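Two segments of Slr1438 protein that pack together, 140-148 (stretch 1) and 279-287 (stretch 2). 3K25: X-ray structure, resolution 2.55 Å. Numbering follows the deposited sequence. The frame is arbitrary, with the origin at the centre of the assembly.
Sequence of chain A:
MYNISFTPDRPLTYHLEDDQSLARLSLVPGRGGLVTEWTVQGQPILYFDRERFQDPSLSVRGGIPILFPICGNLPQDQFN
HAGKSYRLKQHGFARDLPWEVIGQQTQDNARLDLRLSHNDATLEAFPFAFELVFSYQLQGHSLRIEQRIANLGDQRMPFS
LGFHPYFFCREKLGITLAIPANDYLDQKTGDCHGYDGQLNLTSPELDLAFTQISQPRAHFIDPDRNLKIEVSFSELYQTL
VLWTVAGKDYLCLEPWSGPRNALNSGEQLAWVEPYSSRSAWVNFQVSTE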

# COMPACT_ATOMS: atom_id res chain seq x y z
N GLY A 140 -15.61 11.49 -6.20
CA GLY A 140 -16.12 10.80 -7.37
C GLY A 140 -15.77 9.33 -7.39
O GLY A 140 -16.22 8.58 -6.54
N HIS A 141 -14.97 8.92 -8.36
CA HIS A 141 -14.61 7.52 -8.47
C HIS A 141 -13.14 7.25 -8.22
O HIS A 141 -12.56 6.31 -8.77
CB HIS A 141 -15.00 6.99 -9.85
CG HIS A 141 -16.48 6.88 -10.05
ND1 HIS A 141 -17.25 5.92 -9.43
CD2 HIS A 141 -17.34 7.61 -10.80
CE1 HIS A 141 -18.51 6.07 -9.78
NE2 HIS A 141 -18.60 7.09 -10.61
N SER A 142 -12.52 8.06 -7.37
CA SER A 142 -11.11 7.85 -7.10
C SER A 142 -10.68 8.10 -5.66
O SER A 142 -11.37 8.76 -4.88
CB SER A 142 -10.27 8.73 -8.03
OG SER A 142 -10.38 10.10 -7.69
N LEU A 143 -9.52 7.54 -5.33
CA LEU A 143 -8.91 7.70 -4.01
C LEU A 143 -7.48 8.17 -4.20
O LEU A 143 -6.68 7.51 -4.88
CB LEU A 143 -8.89 6.38 -3.24
CG LEU A 143 -8.12 6.52 -1.93
CD1 LEU A 143 -8.57 7.74 -1.15
CD2 LEU A 143 -8.32 5.27 -1.13
N ARG A 144 -7.17 9.30 -3.60
CA ARG A 144 -5.83 9.88 -3.69
C ARG A 144 -5.25 9.94 -2.29
O ARG A 144 -5.94 10.33 -1.34
CB ARG A 144 -5.91 11.31 -4.26
CG ARG A 144 -4.56 11.95 -4.51
CD ARG A 144 -4.68 13.45 -4.86
NE ARG A 144 -3.43 14.00 -5.40
CZ ARG A 144 -2.89 13.61 -6.55
NH1 ARG A 144 -3.49 12.68 -7.28
NH2 ARG A 144 -1.75 14.16 -6.98
N ILE A 145 -4.00 9.52 -2.15
CA ILE A 145 -3.34 9.57 -0.86
C ILE A 145 -2.10 10.40 -1.07
O ILE A 145 -1.34 10.18 -2.01
CB ILE A 145 -2.95 8.17 -0.35
CG1 ILE A 145 -4.12 7.20 -0.52
CG2 ILE A 145 -2.60 8.26 1.14
CD1 ILE A 145 -3.87 5.84 0.07
N GLU A 146 -1.92 11.39 -0.21
CA GLU A 146 -0.78 12.27 -0.32
C GLU A 146 0.09 12.07 0.89
O GLU A 146 -0.40 11.99 2.03
CB GLU A 146 -1.26 13.72 -0.44
CG GLU A 146 -2.26 13.91 -1.57
CD GLU A 146 -2.62 15.36 -1.82
OE1 GLU A 146 -2.95 16.08 -0.85
OE2 GLU A 146 -2.58 15.79 -3.00
N GLN A 147 1.39 11.96 0.65
CA GLN A 147 2.32 11.72 1.74
C GLN A 147 3.36 12.80 1.87
O GLN A 147 3.77 13.41 0.88
CB GLN A 147 3.06 10.39 1.53
CG GLN A 147 2.23 9.21 1.01
CD GLN A 147 2.06 9.25 -0.51
OE1 GLN A 147 3.03 9.46 -1.24
NE2 GLN A 147 0.83 9.04 -0.98
N ARG A 148 3.77 13.03 3.11
CA ARG A 148 4.85 13.96 3.42
C ARG A 148 5.72 13.10 4.33
O ARG A 148 5.29 12.67 5.40
CB ARG A 148 4.37 15.21 4.17
CG ARG A 148 5.49 16.23 4.38
CD ARG A 148 5.03 17.50 5.09
NE ARG A 148 4.40 17.21 6.38
CZ ARG A 148 4.06 18.12 7.29
NH1 ARG A 148 4.30 19.40 7.07
NH2 ARG A 148 3.47 17.74 8.42
N SER A 279 7.46 15.25 -0.27
CA SER A 279 6.10 14.80 -0.46
C SER A 279 5.93 13.95 -1.71
O SER A 279 6.78 13.95 -2.61
CB SER A 279 5.13 15.99 -0.49
OG SER A 279 5.37 16.84 -1.60
N ALA A 280 4.84 13.21 -1.75
CA ALA A 280 4.56 12.33 -2.87
C ALA A 280 3.07 12.04 -2.84
O ALA A 280 2.36 12.47 -1.93
CB ALA A 280 5.36 11.04 -2.73
N TRP A 281 2.61 11.30 -3.83
CA TRP A 281 1.22 10.92 -3.90
C TRP A 281 1.00 9.71 -4.81
O TRP A 281 1.77 9.45 -5.74
CB TRP A 281 0.38 12.09 -4.40
CG TRP A 281 0.78 12.55 -5.76
CD1 TRP A 281 1.66 13.55 -6.06
CD2 TRP A 281 0.38 11.97 -7.01
NE1 TRP A 281 1.84 13.63 -7.42
CE2 TRP A 281 1.07 12.67 -8.03
CE3 TRP A 281 -0.48 10.93 -7.37
CZ2 TRP A 281 0.93 12.35 -9.39
CZ3 TRP A 281 -0.62 10.61 -8.72
CH2 TRP A 281 0.08 11.32 -9.71
N VAL A 282 -0.06 8.98 -4.51
CA VAL A 282 -0.46 7.83 -5.30
C VAL A 282 -1.94 8.04 -5.59
O VAL A 282 -2.66 8.59 -4.76
CB VAL A 282 -0.24 6.52 -4.54
CG1 VAL A 282 -0.69 5.37 -5.39
CG2 VAL A 282 1.23 6.37 -4.19
N ASN A 283 -2.40 7.63 -6.76
CA ASN A 283 -3.80 7.83 -7.11
C ASN A 283 -4.45 6.56 -7.61
O ASN A 283 -3.82 5.71 -8.23
CB ASN A 283 -3.92 8.92 -8.18
CG ASN A 283 -5.30 9.53 -8.24
OD1 ASN A 283 -5.63 10.45 -7.49
ND2 ASN A 283 -6.14 9.01 -9.14
N PHE A 284 -5.74 6.42 -7.31
CA PHE A 284 -6.49 5.25 -7.73
C PHE A 284 -7.76 5.72 -8.42
O PHE A 284 -8.60 6.38 -7.81
CB PHE A 284 -6.79 4.39 -6.51
CG PHE A 284 -5.56 3.95 -5.78
CD1 PHE A 284 -4.68 3.04 -6.35
CD2 PHE A 284 -5.25 4.50 -4.53
CE1 PHE A 284 -3.51 2.67 -5.69
CE2 PHE A 284 -4.08 4.13 -3.86
CZ PHE A 284 -3.21 3.21 -4.45
N GLN A 285 -7.88 5.38 -9.70
CA GLN A 285 -9.03 5.78 -10.48
C GLN A 285 -9.80 4.57 -10.99
O GLN A 285 -9.22 3.65 -11.56
CB GLN A 285 -8.56 6.62 -11.68
CG GLN A 285 -9.68 7.29 -12.44
CD GLN A 285 -10.27 8.45 -11.67
OE1 GLN A 285 -9.62 9.48 -11.49
NE2 GLN A 285 -11.50 8.27 -11.21
N VAL A 286 -11.11 4.57 -10.78
CA VAL A 286 -11.92 3.47 -11.29
C VAL A 286 -12.77 4.01 -12.45
O VAL A 286 -13.27 5.14 -12.41
CB VAL A 286 -12.83 2.85 -10.18
CG1 VAL A 286 -13.88 3.84 -9.72
CG2 VAL A 286 -13.49 1.60 -10.70
N SER A 287 -12.91 3.20 -13.49
CA SER A 287 -13.68 3.57 -14.67
C SER A 287 -14.62 2.45 -15.05
O SER A 287 -14.31 1.28 -14.83
CB SER A 287 -12.75 3.87 -15.85
OG SER A 287 -11.99 5.03 -15.60

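Strands 142-148 and 279-287 lie side by side as antiparallel neighbours, their N-to-C directions 163° apart and their axes 4.6 Å apart at closest approach. The register alternates. Leu-143/Phe-284, Ile-145/Val-282 and Gln-147/Ala-280 are hydrogen-bonded pairs, each closed by two backbone bonds; in the middle one, Ile-145 N to Val-282 O and Val-282 N to Ile-145 O both measure 3.1 Å, with N-H...O angles of 172° and 163°. Beyond them, Val-286 N donates to His-141 O at 3.0 Å. In the intervening pairs CA-H groups face carbonyls, as where Trp-281 CA lies 3.3 Å from Ile-145 O.

Arg-144 is the most informative side chain. With chi1 to chi3 all t it is extended, and chi4 of 65° turns the guanidinium out of the line of the chain, so that it lies flat on the Trp-281 indole: centres are 4.1 Å apart and planes 28° apart. Arg-144 CZ sits 4.1 Å from the centroid of the Trp-281 six-membered ring, 31° off its normal, an off-centre cation-pi contact. Trp-281, with chi1 p and chi2 -93°, presents that ring face. The guanidinium's edge remains free for polar partners: Arg-144 NH1 donates to Asn-283 OD1 (3.1 Å, 137°), and Arg-144 NE forms a salt bridge with Glu-146 OE2 (3.1 Å), joining two residues on the same face of one strand.

The other face carries buried side chains. Phe-284, chi1 m, places CD2 4.3 Å from Leu-143 CB, while its edge meets Ile-145, whose t chi2 extends CD1 to 4.3 Å from Phe-284 CE2. Gln-147 folds back through chi1 m and chi2 p, bringing its OE1 to 3.2 Å from Ala-280 CB; that oxygen is hydrogen-bonded elsewhere in the structure.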